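Local coordinates for protein 3,6-diketocamphane 1,6-monooxygenase (Pseudomonas putida, PDB 4UWM) that oxidises a diketone derived from (-)-camphor to a lactone, using FMNH2 and molecular oxygen, as the oxygenating subunit of a type II Baeyer-Villiger monooxygenase, at residues 279-282 and 283-287; 149-152 and 153-156. One frame throughout, in Å; residues are numbered along the deposited sequence.

Overall arrangement
Each interaction joins successive turns of its own helix, and each is partly buried, with one greasy flank and one polar flank. Their centres lie 42 Å apart, on opposite sides of the chain's centre. Interaction 1 belongs to helix 276-291, near the FMN and at the border with the second subunit; its apolar side is rich in aromatic rings, and its polar side carries an arginine that pairs with the partner chain. Interaction 2 ends helix 139-155, away from the annotated sites and untouched by the other subunit. There aliphatic, methionine and tryptophan side chains meet helix 85-98, while K155 and E151 lie on the more exposed flank. A wider pi-type turn marks interaction 1, a weakly bonded helix end interaction 2.

Interaction 1. Residues 279-282 and 283-287; sequences YCFE and RYLIP
F281 and L285 form the tight side of this helical contact: methyl CD1 of L285 sits over the centre of the phenylalanine ring, 3.6 Å from its centroid and 9° off the ring normal, a CH-pi contact. A flat ring and a branched aliphatic chain suit this place, since the methyl can settle on the face. C280 SG lies 4.0 Å from the same CD1, and the L285 side chain comes within about 5 Å of the FMN, nearest atoms. The backbone widens into a pi-type turn at 283-285: C280 O accepts from Y284 N and, at 3.2 Å, from L285 N, on opposite faces of its carbonyl plane, and F281 O from I286 N at 2.8 Å.

The polar side is looser. With CG anti to the backbone N in both, Y279 and R283 point the same way, ring and guanidinium planes 80° apart. NH1 of R283 bonds Y279 OH at 2.8 Å, bent to 146°; arginine suits the place because its NH2 also forms a salt bridge across the dimer interface with E181 of the second subunit. E282 is exposed, its chain bent at chi2.

Y284 stacks on W51 and bonds E52, while F281, E282 and I286 press against helix 311-317.

Interaction 2. Residues 149-152 and 153-156; sequences IMEK and IWKR
I149 O and M150 O accept regular helical hydrogen bonds from I153 N and W154 N, 3.0 and 2.9 Å long, and K155 N still bonds E151 O, but at the helix end K152 O receives only weak bonds from K155 N and R156 N, and R156 leaves helical geometry with positive phi. Among the side chains, W154 lays its indole back over the preceding turn. Its chi1 of -64° brings the indole back along the helix and chi2 of -36° turns a face to M150 O, which lies 3.2 Å above the plane toward the rim. M150 CB stands over the six-membered ring of W154, 4.2 Å from its centroid, and M150 SD makes an oblique Met-aromatic contact 5.3 Å from the same centroid. A broad ring suits this place because it covers both backbone and methionine, while its NE1 bonds A89 O. With an alanine in place of W154, M150 would probably lose the ring over its CB, and A89 O its indole donor. I149 and I153 run alongside each other, their branched chains suiting an apolar flank, though how closely they approach is doubtful. E151 extends past the indole, CG 4.1 Å from W154 CZ3. At the end of helix 139-155, M150 and I153 meet helix 85-98, W154 also packs on P190, A195 and P196, and I149 and I153 rest against the hairpin of strands 159-162 and 167-170.

Interaction 1. Residues 279-282 and 283-287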
ATOM      1  N   TYR A 279     -17.618  18.951 -17.246  1.00 24.02           N
ATOM      2  CA  TYR A 279     -18.522  18.470 -16.197  1.00 24.55           C
ATOM      3  C   TYR A 279     -17.963  18.697 -14.775  1.00 27.59           C
ATOM      4  O   TYR A 279     -18.661  19.203 -13.882  1.00 26.51           O
ATOM      5  CB  TYR A 279     -18.881  16.979 -16.397  1.00 25.14           C
ATOM      6  CG  TYR A 279     -19.823  16.469 -15.336  1.00 26.00           C
ATOM      7  CD1 TYR A 279     -21.189  16.769 -15.382  1.00 32.74           C
ATOM      8  CD2 TYR A 279     -19.349  15.736 -14.247  1.00 26.68           C
ATOM      9  CE1 TYR A 279     -22.055  16.333 -14.386  1.00 29.94           C
ATOM     10  CE2 TYR A 279     -20.203  15.300 -13.252  1.00 25.65           C
ATOM     11  CZ  TYR A 279     -21.557  15.594 -13.332  1.00 32.13           C
ATOM     12  OH  TYR A 279     -22.404  15.154 -12.349  1.00 39.36           O
ATOM     13  N   CYS A 280     -16.705  18.310 -14.579  1.00 27.25           N
ATOM     14  CA  CYS A 280     -16.058  18.432 -13.263  1.00 23.80           C
ATOM     15  C   CYS A 280     -15.956  19.910 -12.874  1.00 22.62           C
ATOM     16  O   CYS A 280     -16.358  20.305 -11.779  1.00 25.30           O
ATOM     17  CB  CYS A 280     -14.666  17.804 -13.304  1.00 23.41           C
ATOM     18  SG  CYS A 280     -13.777  17.928 -11.729  1.00 23.50           S
ATOM     19  N   PHE A 281     -15.443  20.722 -13.793  1.00 26.13           N
ATOM     20  CA  PHE A 281     -15.326  22.167 -13.562  1.00 27.91           C
ATOM     21  C   PHE A 281     -16.645  22.845 -13.260  1.00 28.02           C
ATOM     22  O   PHE A 281     -16.740  23.585 -12.291  1.00 29.48           O
ATOM     23  CB  PHE A 281     -14.604  22.861 -14.712  1.00 27.78           C
ATOM     24  CG  PHE A 281     -13.113  22.864 -14.559  1.00 28.60           C
ATOM     25  CD1 PHE A 281     -12.483  23.879 -13.854  1.00 26.44           C
ATOM     26  CD2 PHE A 281     -12.342  21.833 -15.080  1.00 27.96           C
ATOM     27  CE1 PHE A 281     -11.108  23.888 -13.696  1.00 26.87           C
ATOM     28  CE2 PHE A 281     -10.965  21.833 -14.924  1.00 28.37           C
ATOM     29  CZ  PHE A 281     -10.346  22.865 -14.233  1.00 28.43           C
ATOM     30  N   GLU A 282     -17.665  22.577 -14.070  1.00 35.76           N
ATOM     31  CA  GLU A 282     -19.000  23.159 -13.862  1.00 32.54           C
ATOM     32  C   GLU A 282     -19.640  22.738 -12.553  1.00 30.98           C
ATOM     33  O   GLU A 282     -20.219  23.567 -11.846  1.00 30.52           O
ATOM     34  CB  GLU A 282     -19.931  22.742 -14.999  1.00 45.01           C
ATOM     35  CG  GLU A 282     -21.103  23.668 -15.232  1.00 52.42           C
ATOM     36  CD  GLU A 282     -20.719  24.817 -16.129  1.00 68.86           C
ATOM     37  OE1 GLU A 282     -20.152  25.799 -15.610  1.00 69.84           O
ATOM     38  OE2 GLU A 282     -20.955  24.716 -17.351  1.00 71.07           O
ATOM     39  N   ARG A 283     -19.562  21.447 -12.228  1.00 27.52           N
ATOM     40  CA  ARG A 283     -20.256  20.944 -11.049  1.00 25.80           C
ATOM     41  C   ARG A 283     -19.500  21.164  -9.750  1.00 26.72           C
ATOM     42  O   ARG A 283     -20.116  21.368  -8.697  1.00 30.32           O
ATOM     43  CB  ARG A 283     -20.592  19.461 -11.195  1.00 29.11           C
ATOM     44  CG  ARG A 283     -21.365  18.926 -10.004  1.00 34.07           C
ATOM     45  CD  ARG A 283     -21.693  17.449 -10.119  1.00 37.44           C
ATOM     46  NE  ARG A 283     -22.161  16.928  -8.838  1.00 39.71           N
ATOM     47  CZ  ARG A 283     -22.423  15.649  -8.592  1.00 36.07           C
ATOM     48  NH1 ARG A 283     -22.272  14.733  -9.550  1.00 37.59           N
ATOM     49  NH2 ARG A 283     -22.851  15.294  -7.391  1.00 34.19           N
ATOM     50  N   TYR A 284     -18.174  21.103  -9.822  1.00 26.69           N
ATOM     51  CA  TYR A 284     -17.356  20.960  -8.617  1.00 26.64           C
ATOM     52  C   TYR A 284     -16.349  22.093  -8.457  1.00 23.54           C
ATOM     53  O   TYR A 284     -16.401  22.826  -7.476  1.00 30.01           O
ATOM     54  CB  TYR A 284     -16.634  19.578  -8.622  1.00 22.92           C
ATOM     55  CG  TYR A 284     -15.693  19.348  -7.443  1.00 22.64           C
ATOM     56  CD1 TYR A 284     -16.135  19.506  -6.133  1.00 24.88           C
ATOM     57  CD2 TYR A 284     -14.375  18.933  -7.647  1.00 22.88           C
ATOM     58  CE1 TYR A 284     -15.288  19.287  -5.058  1.00 25.94           C
ATOM     59  CE2 TYR A 284     -13.515  18.724  -6.575  1.00 20.66           C
ATOM     60  CZ  TYR A 284     -13.982  18.897  -5.287  1.00 25.26           C
ATOM     61  OH  TYR A 284     -13.151  18.684  -4.210  1.00 28.27           O
ATOM     62  N   LEU A 285     -15.438  22.230  -9.416  1.00 24.05           N
ATOM     63  CA  LEU A 285     -14.292  23.125  -9.240  1.00 24.56           C
ATOM     64  C   LEU A 285     -14.605  24.621  -9.304  1.00 27.83           C
ATOM     65  O   LEU A 285     -14.109  25.391  -8.471  1.00 29.97           O
ATOM     66  CB  LEU A 285     -13.167  22.790 -10.234  1.00 22.75           C
ATOM     67  CG  LEU A 285     -12.477  21.433 -10.040  1.00 23.47           C
ATOM     68  CD1 LEU A 285     -11.526  21.153 -11.187  1.00 23.97           C
ATOM     69  CD2 LEU A 285     -11.757  21.371  -8.696  1.00 27.05           C
ATOM     70  N   ILE A 286     -15.380  25.033 -10.309  1.00 30.01           N
ATOM     71  CA  ILE A 286     -15.652  26.461 -10.503  1.00 31.46           C
ATOM     72  C   ILE A 286     -16.326  27.068  -9.277  1.00 30.83           C
ATOM     73  O   ILE A 286     -15.829  28.074  -8.773  1.00 36.17           O
ATOM     74  CB  ILE A 286     -16.368  26.775 -11.844  1.00 30.17           C
ATOM     75  CG1 ILE A 286     -15.361  26.690 -12.992  1.00 27.85           C
ATOM     76  CG2 ILE A 286     -16.999  28.161 -11.826  1.00 33.25           C
ATOM     77  CD1 ILE A 286     -15.972  26.441 -14.360  1.00 29.99           C
ATOM     78  N   PRO A 287     -17.409  26.445  -8.750  1.00 32.45           N
ATOM     79  CA  PRO A 287     -18.025  27.049  -7.563  1.00 28.35           C
ATOM     80  C   PRO A 287     -17.051  27.224  -6.389  1.00 39.35           C
ATOM     81  O   PRO A 287     -17.157  28.206  -5.655  1.00 32.72           O
ATOM     82  CB  PRO A 287     -19.129  26.056  -7.199  1.00 32.89           C
ATOM     83  CG  PRO A 287     -19.504  25.429  -8.489  1.00 33.60           C
ATOM     84  CD  PRO A 287     -18.201  25.292  -9.233  1.00 30.76           C
TER

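Interaction 2. Residues 149-152 and 153-156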
ATOM      1  N   ILE A 149      13.145  12.131  10.755  1.00 20.87           N
ATOM      2  CA  ILE A 149      13.165  10.682  11.043  1.00 19.47           C
ATOM      3  C   ILE A 149      13.359   9.808   9.807  1.00 22.74           C
ATOM      4  O   ILE A 149      14.230   8.928   9.797  1.00 18.23           O
ATOM      5  CB  ILE A 149      11.893  10.246  11.833  1.00 22.99           C
ATOM      6  CG1 ILE A 149      11.881  10.927  13.206  1.00 20.41           C
ATOM      7  CG2 ILE A 149      11.793   8.723  11.948  1.00 19.88           C
ATOM      8  CD1 ILE A 149      10.542  10.917  13.942  1.00 19.97           C
ATOM      9  N   MET A 150      12.554  10.034   8.753  1.00 20.09           N
ATOM     10  CA  MET A 150      12.626   9.177   7.580  1.00 16.86           C
ATOM     11  C   MET A 150      14.003   9.176   6.926  1.00 16.03           C
ATOM     12  O   MET A 150      14.501   8.124   6.521  1.00 17.41           O
ATOM     13  CB  MET A 150      11.534   9.559   6.544  1.00 14.23           C
ATOM     14  CG  MET A 150      10.106   9.390   7.081  1.00 15.12           C
ATOM     15  SD  MET A 150       8.926   9.156   5.696  1.00 17.88           S
ATOM     16  CE  MET A 150       8.986  10.757   4.924  1.00 16.48           C
ATOM     17  N   GLU A 151      14.610  10.349   6.786  1.00 19.63           N
ATOM     18  CA  GLU A 151      15.955  10.431   6.197  1.00 20.81           C
ATOM     19  C   GLU A 151      16.965   9.600   6.994  1.00 20.82           C
ATOM     20  O   GLU A 151      17.873   9.010   6.422  1.00 19.32           O
ATOM     21  CB  GLU A 151      16.436  11.880   6.145  1.00 25.47           C
ATOM     22  CG  GLU A 151      15.614  12.751   5.213  1.00 27.06           C
ATOM     23  CD  GLU A 151      15.961  14.224   5.308  1.00 33.22           C
ATOM     24  OE1 GLU A 151      16.364  14.703   6.391  1.00 37.70           O
ATOM     25  OE2 GLU A 151      15.774  14.917   4.297  1.00 31.03           O
ATOM     26  N   LYS A 152      16.806   9.564   8.312  1.00 22.52           N
ATOM     27  CA  LYS A 152      17.723   8.757   9.147  1.00 24.37           C
ATOM     28  C   LYS A 152      17.438   7.248   9.018  1.00 24.63           C
ATOM     29  O   LYS A 152      18.366   6.422   8.995  1.00 24.29           O
ATOM     30  CB  LYS A 152      17.716   9.257  10.593  1.00 26.17           C
ATOM     31  CG  LYS A 152      18.208  10.694  10.732  1.00 27.59           C
ATOM     32  CD  LYS A 152      17.938  11.244  12.128  1.00 31.97           C
ATOM     33  CE  LYS A 152      18.997  10.768  13.125  1.00 32.11           C
ATOM     34  NZ  LYS A 152      20.344  11.323  12.804  1.00 33.32           N
ATOM     35  N   ILE A 153      16.167   6.878   8.873  1.00 20.68           N
ATOM     36  CA  ILE A 153      15.847   5.477   8.632  0.60 21.83           C
ATOM     37  C   ILE A 153      16.448   5.018   7.307  1.00 21.46           C
ATOM     38  O   ILE A 153      17.017   3.934   7.242  1.00 20.32           O
ATOM     39  CB  ILE A 153      14.339   5.194   8.724  0.60 23.08           C
ATOM     40  CG1 ILE A 153      13.930   5.161  10.195  0.60 22.87           C
ATOM     41  CG2 ILE A 153      13.980   3.856   8.065  0.60 22.91           C
ATOM     42  CD1 ILE A 153      12.571   5.746  10.453  0.60 20.70           C
ATOM     43  N   TRP A 154      16.353   5.852   6.263  1.00 22.07           N
ATOM     44  CA  TRP A 154      16.917   5.484   4.951  1.00 19.96           C
ATOM     45  C   TRP A 154      18.435   5.296   4.989  1.00 24.54           C
ATOM     46  O   TRP A 154      18.980   4.499   4.211  1.00 24.50           O
ATOM     47  CB  TRP A 154      16.569   6.506   3.854  1.00 19.67           C
ATOM     48  CG  TRP A 154      15.091   6.594   3.554  1.00 21.82           C
ATOM     49  CD1 TRP A 154      14.180   5.561   3.550  1.00 23.09           C
ATOM     50  CD2 TRP A 154      14.356   7.775   3.207  1.00 19.60           C
ATOM     51  NE1 TRP A 154      12.927   6.032   3.219  1.00 19.26           N
ATOM     52  CE2 TRP A 154      12.995   7.383   3.018  1.00 19.13           C
ATOM     53  CE3 TRP A 154      14.702   9.123   3.051  1.00 19.13           C
ATOM     54  CZ2 TRP A 154      11.986   8.301   2.698  1.00 18.15           C
ATOM     55  CZ3 TRP A 154      13.700  10.046   2.718  1.00 20.38           C
ATOM     56  CH2 TRP A 154      12.350   9.625   2.547  1.00 18.37           C
ATOM     57  N   LYS A 155      19.103   6.057   5.863  1.00 25.00           N
ATOM     58  CA  LYS A 155      20.566   5.945   6.055  1.00 28.97           C
ATOM     59  C   LYS A 155      21.006   4.657   6.759  1.00 24.63           C
ATOM     60  O   LYS A 155      22.137   4.211   6.598  1.00 28.84           O
ATOM     61  CB  LYS A 155      21.109   7.180   6.782  1.00 28.84           C
ATOM     62  CG  LYS A 155      21.277   8.350   5.833  1.00 32.04           C
ATOM     63  CD  LYS A 155      21.758   9.599   6.536  1.00 40.06           C
ATOM     64  CE  LYS A 155      21.938  10.690   5.499  1.00 43.65           C
ATOM     65  NZ  LYS A 155      21.545  12.008   6.052  1.00 52.71           N
ATOM     66  N   ARG A 156      20.105   4.056   7.522  1.00 21.67           N
ATOM     67  CA  ARG A 156      20.369   2.777   8.184  1.00 23.81           C
ATOM     68  C   ARG A 156      21.558   2.848   9.176  1.00 24.23           C
ATOM     69  O   ARG A 156      22.331   1.898   9.284  1.00 26.18           O
ATOM     70  CB  ARG A 156      20.559   1.645   7.161  1.00 24.11           C
ATOM     71  CG  ARG A 156      19.278   1.356   6.376  1.00 25.70           C
ATOM     72  CD  ARG A 156      19.451   0.236   5.372  1.00 22.64           C
ATOM     73  NE  ARG A 156      19.385  -1.107   5.963  1.00 24.26           N
ATOM     74  CZ  ARG A 156      20.421  -1.948   6.000  1.00 24.97           C
ATOM     75  NH1 ARG A 156      21.590  -1.578   5.506  1.00 26.99           N
ATOM     76  NH2 ARG A 156      20.301  -3.144   6.530  1.00 27.13           N
TER